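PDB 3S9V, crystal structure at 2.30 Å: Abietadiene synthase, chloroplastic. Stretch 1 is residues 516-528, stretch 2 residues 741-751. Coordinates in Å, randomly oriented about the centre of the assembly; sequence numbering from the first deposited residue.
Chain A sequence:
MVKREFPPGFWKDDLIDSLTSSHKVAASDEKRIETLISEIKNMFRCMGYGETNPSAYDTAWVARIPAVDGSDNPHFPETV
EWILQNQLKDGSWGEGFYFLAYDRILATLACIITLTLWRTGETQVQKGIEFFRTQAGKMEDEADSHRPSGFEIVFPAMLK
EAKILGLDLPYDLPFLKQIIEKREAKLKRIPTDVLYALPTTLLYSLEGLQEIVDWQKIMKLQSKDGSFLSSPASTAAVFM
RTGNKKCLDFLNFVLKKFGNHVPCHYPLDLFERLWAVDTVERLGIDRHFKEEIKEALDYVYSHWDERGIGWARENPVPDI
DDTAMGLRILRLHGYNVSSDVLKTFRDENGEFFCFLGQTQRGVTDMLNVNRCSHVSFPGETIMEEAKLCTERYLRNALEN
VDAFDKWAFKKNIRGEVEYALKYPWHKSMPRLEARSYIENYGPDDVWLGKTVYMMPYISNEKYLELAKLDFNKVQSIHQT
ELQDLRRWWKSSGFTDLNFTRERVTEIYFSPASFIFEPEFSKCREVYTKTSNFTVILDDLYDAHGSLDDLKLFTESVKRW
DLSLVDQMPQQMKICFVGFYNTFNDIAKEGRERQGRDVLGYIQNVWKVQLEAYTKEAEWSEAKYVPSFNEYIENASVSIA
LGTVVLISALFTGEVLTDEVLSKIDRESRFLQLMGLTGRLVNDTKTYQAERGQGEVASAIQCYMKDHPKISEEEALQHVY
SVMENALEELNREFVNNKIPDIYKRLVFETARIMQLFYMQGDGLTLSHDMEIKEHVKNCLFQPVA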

# COMPACT_ATOMS: atom_id res chain seq x y z
N PHE A 516 -1.72 13.37 12.16
CA PHE A 516 -2.91 14.15 11.84
C PHE A 516 -4.13 14.06 12.76
O PHE A 516 -4.95 14.97 12.77
CB PHE A 516 -3.33 13.78 10.43
CG PHE A 516 -3.60 12.30 10.27
CD1 PHE A 516 -4.87 11.79 10.48
CD2 PHE A 516 -2.57 11.43 9.94
CE1 PHE A 516 -5.11 10.42 10.37
CE2 PHE A 516 -2.80 10.06 9.83
CZ PHE A 516 -4.07 9.56 10.05
N GLU A 517 -4.26 12.97 13.51
CA GLU A 517 -5.43 12.80 14.37
C GLU A 517 -5.75 14.02 15.24
O GLU A 517 -4.84 14.68 15.75
CB GLU A 517 -5.27 11.57 15.28
CG GLU A 517 -5.16 10.21 14.57
CD GLU A 517 -3.73 9.85 14.18
OE1 GLU A 517 -3.35 8.66 14.32
OE2 GLU A 517 -2.98 10.75 13.72
N PRO A 518 -7.05 14.33 15.42
CA PRO A 518 -7.47 15.48 16.23
C PRO A 518 -6.91 15.43 17.66
O PRO A 518 -6.67 16.47 18.28
CB PRO A 518 -9.00 15.37 16.22
CG PRO A 518 -9.28 14.76 14.88
CD PRO A 518 -8.21 13.67 14.80
N GLU A 519 -6.68 14.21 18.17
CA GLU A 519 -6.17 14.02 19.52
C GLU A 519 -4.74 14.52 19.73
O GLU A 519 -4.34 14.79 20.86
CB GLU A 519 -6.20 12.53 19.89
CG GLU A 519 -7.51 11.83 19.58
CD GLU A 519 -7.43 10.95 18.34
OE1 GLU A 519 -6.78 9.88 18.40
OE2 GLU A 519 -8.02 11.34 17.30
N PHE A 520 -3.98 14.64 18.64
CA PHE A 520 -2.59 15.07 18.72
C PHE A 520 -2.38 16.53 18.31
O PHE A 520 -1.34 16.88 17.76
CB PHE A 520 -1.72 14.15 17.85
CG PHE A 520 -1.82 12.69 18.21
CD1 PHE A 520 -1.43 12.23 19.47
CD2 PHE A 520 -2.28 11.76 17.28
CE1 PHE A 520 -1.51 10.87 19.80
CE2 PHE A 520 -2.36 10.39 17.60
CZ PHE A 520 -1.98 9.95 18.86
N SER A 521 -3.37 17.38 18.58
CA SER A 521 -3.26 18.79 18.22
C SER A 521 -2.12 19.48 18.98
O SER A 521 -1.37 20.27 18.41
CB SER A 521 -4.59 19.50 18.51
OG SER A 521 -5.05 19.21 19.82
N LYS A 522 -1.99 19.16 20.27
CA LYS A 522 -0.96 19.75 21.11
C LYS A 522 0.43 19.32 20.66
O LYS A 522 1.36 20.12 20.64
CB LYS A 522 -1.17 19.37 22.57
CG LYS A 522 -0.44 20.27 23.54
CD LYS A 522 -0.94 21.70 23.38
CE LYS A 522 -0.15 22.68 24.21
NZ LYS A 522 -0.61 24.08 24.00
N CYS A 523 0.57 18.04 20.32
CA CYS A 523 1.86 17.52 19.86
C CYS A 523 2.23 18.22 18.56
O CYS A 523 3.40 18.54 18.34
CB CYS A 523 1.78 16.00 19.64
SG CYS A 523 3.36 15.20 19.19
N ARG A 524 1.25 18.47 17.71
CA ARG A 524 1.50 19.15 16.44
C ARG A 524 2.00 20.58 16.67
O ARG A 524 2.92 21.07 15.99
CB ARG A 524 0.22 19.22 15.60
CG ARG A 524 -0.16 17.92 14.92
CD ARG A 524 -1.18 18.19 13.82
NE ARG A 524 -2.51 18.45 14.35
CZ ARG A 524 -3.31 17.51 14.85
NH1 ARG A 524 -2.91 16.24 14.90
NH2 ARG A 524 -4.51 17.83 15.31
N GLU A 525 1.38 21.26 17.64
CA GLU A 525 1.73 22.63 17.97
C GLU A 525 3.17 22.71 18.46
O GLU A 525 3.98 23.47 17.92
CB GLU A 525 0.79 23.17 19.06
CG GLU A 525 1.04 24.62 19.46
CD GLU A 525 0.49 24.94 20.85
OE1 GLU A 525 -0.69 24.63 21.11
OE2 GLU A 525 1.24 25.49 21.68
N VAL A 526 3.49 21.90 19.46
CA VAL A 526 4.82 21.88 20.03
C VAL A 526 5.87 21.41 19.03
O VAL A 526 7.01 21.85 19.07
CB VAL A 526 4.88 20.99 21.29
CG1 VAL A 526 6.28 21.01 21.87
CG2 VAL A 526 3.87 21.50 22.33
N TYR A 527 5.47 20.53 18.12
CA TYR A 527 6.38 20.01 17.10
C TYR A 527 6.74 21.18 16.18
O TYR A 527 7.90 21.40 15.84
CB TYR A 527 5.68 18.90 16.31
CG TYR A 527 6.55 18.15 15.34
CD1 TYR A 527 7.10 18.77 14.23
CD2 TYR A 527 6.81 16.79 15.53
CE1 TYR A 527 7.90 18.07 13.33
CE2 TYR A 527 7.60 16.08 14.65
CZ TYR A 527 8.15 16.72 13.55
OH TYR A 527 8.93 16.02 12.66
N THR A 528 5.71 21.92 15.79
CA THR A 528 5.88 23.06 14.90
C THR A 528 6.74 24.18 15.51
O THR A 528 7.64 24.70 14.85
CB THR A 528 4.52 23.63 14.52
OG1 THR A 528 3.75 22.62 13.85
CG2 THR A 528 4.68 24.85 13.61
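Stretch 2 (741-751) DIYKRLVFETA

Stretch 2 (741-751) is helical throughout and runs in broadly the same direction as helix 521-528 of stretch 1, crossing it at -35° with 13.6 Å between the axes at closest approach; side chains bridge this gap. Along stretch 2, D741 stays out of reach. I742 (chi1 t, chi2 p) points toward stretch 1 and lays its CD1 over one face of the F520 ring, a CH-pi contact with CD1 3.8 Å from the ring centroid and 3.6 Å from F520 CZ. Y743 and K744 make no contact. R745, one turn after I742, has the largest area covered by stretch 1. Its guanidinium meets the carboxylate of E517, near the guanidinium plane, in a salt bridge: R745 NH1 lies 2.9 Å from E517 OE1, and R745 NH2 donates to E517 OE2 at 3.1 Å and, weakly, to E517 OE1 at 3.2 Å. L746 leaves its backbone sideways, but its end turns in, so that CD2 lies 4.1 Å from C523 SG and 4.1 Å from Y527 CD2, at the edge of the tyrosine ring. V747, F748 and E749 add no contact. T750 closes the interface: its OG1 lies 2.7 Å from Y527 OH and donates to L746 O, also at 2.7 Å, tying the hydroxyl back to its own helix. A751 is out of reach.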

# COMPACT_ATOMS: atom_id res chain seq x y z
N ASP A 741 3.36 2.80 19.76
CA ASP A 741 3.18 3.24 18.37
C ASP A 741 3.42 4.72 18.08
O ASP A 741 4.13 5.06 17.12
CB ASP A 741 1.77 2.86 17.90
CG ASP A 741 1.64 2.84 16.39
OD1 ASP A 741 2.36 2.05 15.74
OD2 ASP A 741 0.83 3.62 15.84
N ILE A 742 2.82 5.60 18.88
CA ILE A 742 2.95 7.03 18.66
C ILE A 742 4.40 7.53 18.65
O ILE A 742 4.73 8.43 17.88
CB ILE A 742 2.14 7.84 19.71
CG1 ILE A 742 2.22 9.34 19.40
CG2 ILE A 742 2.68 7.58 21.09
CD1 ILE A 742 1.57 9.73 18.08
N TYR A 743 5.26 6.95 19.49
CA TYR A 743 6.65 7.38 19.54
C TYR A 743 7.43 6.86 18.32
O TYR A 743 8.34 7.53 17.83
CB TYR A 743 7.31 6.92 20.84
CG TYR A 743 6.58 7.43 22.08
CD1 TYR A 743 5.76 6.59 22.83
CD2 TYR A 743 6.67 8.77 22.46
CE1 TYR A 743 5.05 7.06 23.93
CE2 TYR A 743 5.96 9.26 23.57
CZ TYR A 743 5.15 8.40 24.30
OH TYR A 743 4.45 8.85 25.38
N LYS A 744 7.05 5.68 17.82
CA LYS A 744 7.69 5.12 16.64
C LYS A 744 7.33 5.96 15.41
O LYS A 744 8.14 6.12 14.50
CB LYS A 744 7.27 3.66 16.43
CG LYS A 744 7.78 2.76 17.53
CD LYS A 744 7.93 1.32 17.10
CE LYS A 744 6.60 0.63 16.94
NZ LYS A 744 6.82 -0.79 16.53
N ARG A 745 6.12 6.50 15.40
CA ARG A 745 5.68 7.35 14.29
C ARG A 745 6.43 8.68 14.34
O ARG A 745 6.85 9.20 13.30
CB ARG A 745 4.16 7.59 14.38
CG ARG A 745 3.31 6.35 14.11
CD ARG A 745 1.84 6.58 14.45
NE ARG A 745 1.25 7.67 13.68
CZ ARG A 745 0.07 8.21 13.94
NH1 ARG A 745 -0.68 7.77 14.95
NH2 ARG A 745 -0.38 9.21 13.18
N LEU A 746 6.60 9.23 15.53
CA LEU A 746 7.32 10.50 15.68
C LEU A 746 8.74 10.37 15.19
O LEU A 746 9.27 11.27 14.55
CB LEU A 746 7.33 10.95 17.14
CG LEU A 746 6.08 11.66 17.64
CD1 LEU A 746 6.20 11.89 19.14
CD2 LEU A 746 5.91 12.98 16.90
N VAL A 747 9.38 9.24 15.48
CA VAL A 747 10.74 9.04 15.05
C VAL A 747 10.85 8.72 13.56
O VAL A 747 11.59 9.38 12.83
CB VAL A 747 11.41 7.90 15.85
CG1 VAL A 747 12.83 7.65 15.32
CG2 VAL A 747 11.47 8.27 17.32
N PHE A 748 10.09 7.72 13.11
CA PHE A 748 10.13 7.27 11.72
C PHE A 748 9.56 8.26 10.70
O PHE A 748 10.09 8.42 9.60
CB PHE A 748 9.40 5.93 11.61
CG PHE A 748 9.63 5.22 10.31
CD1 PHE A 748 10.85 4.64 10.02
CD2 PHE A 748 8.61 5.14 9.36
CE1 PHE A 748 11.07 4.00 8.81
CE2 PHE A 748 8.83 4.50 8.14
CZ PHE A 748 10.05 3.93 7.87
N GLU A 749 8.47 8.93 11.06
CA GLU A 749 7.84 9.89 10.16
C GLU A 749 8.70 11.14 10.00
O GLU A 749 8.71 11.77 8.94
CB GLU A 749 6.46 10.29 10.67
CG GLU A 749 5.46 9.15 10.72
CD GLU A 749 5.25 8.49 9.37
OE1 GLU A 749 5.20 9.21 8.36
OE2 GLU A 749 5.13 7.25 9.33
N THR A 750 9.40 11.52 11.06
CA THR A 750 10.26 12.69 10.99
C THR A 750 11.36 12.40 9.96
O THR A 750 11.71 13.27 9.17
CB THR A 750 10.85 13.05 12.38
OG1 THR A 750 9.81 13.55 13.23
CG2 THR A 750 11.92 14.11 12.24
N ALA A 751 11.89 11.18 9.94
CA ALA A 751 12.92 10.83 8.95
C ALA A 751 12.31 10.89 7.55
O ALA A 751 12.93 11.39 6.61
CB ALA A 751 13.49 9.41 9.23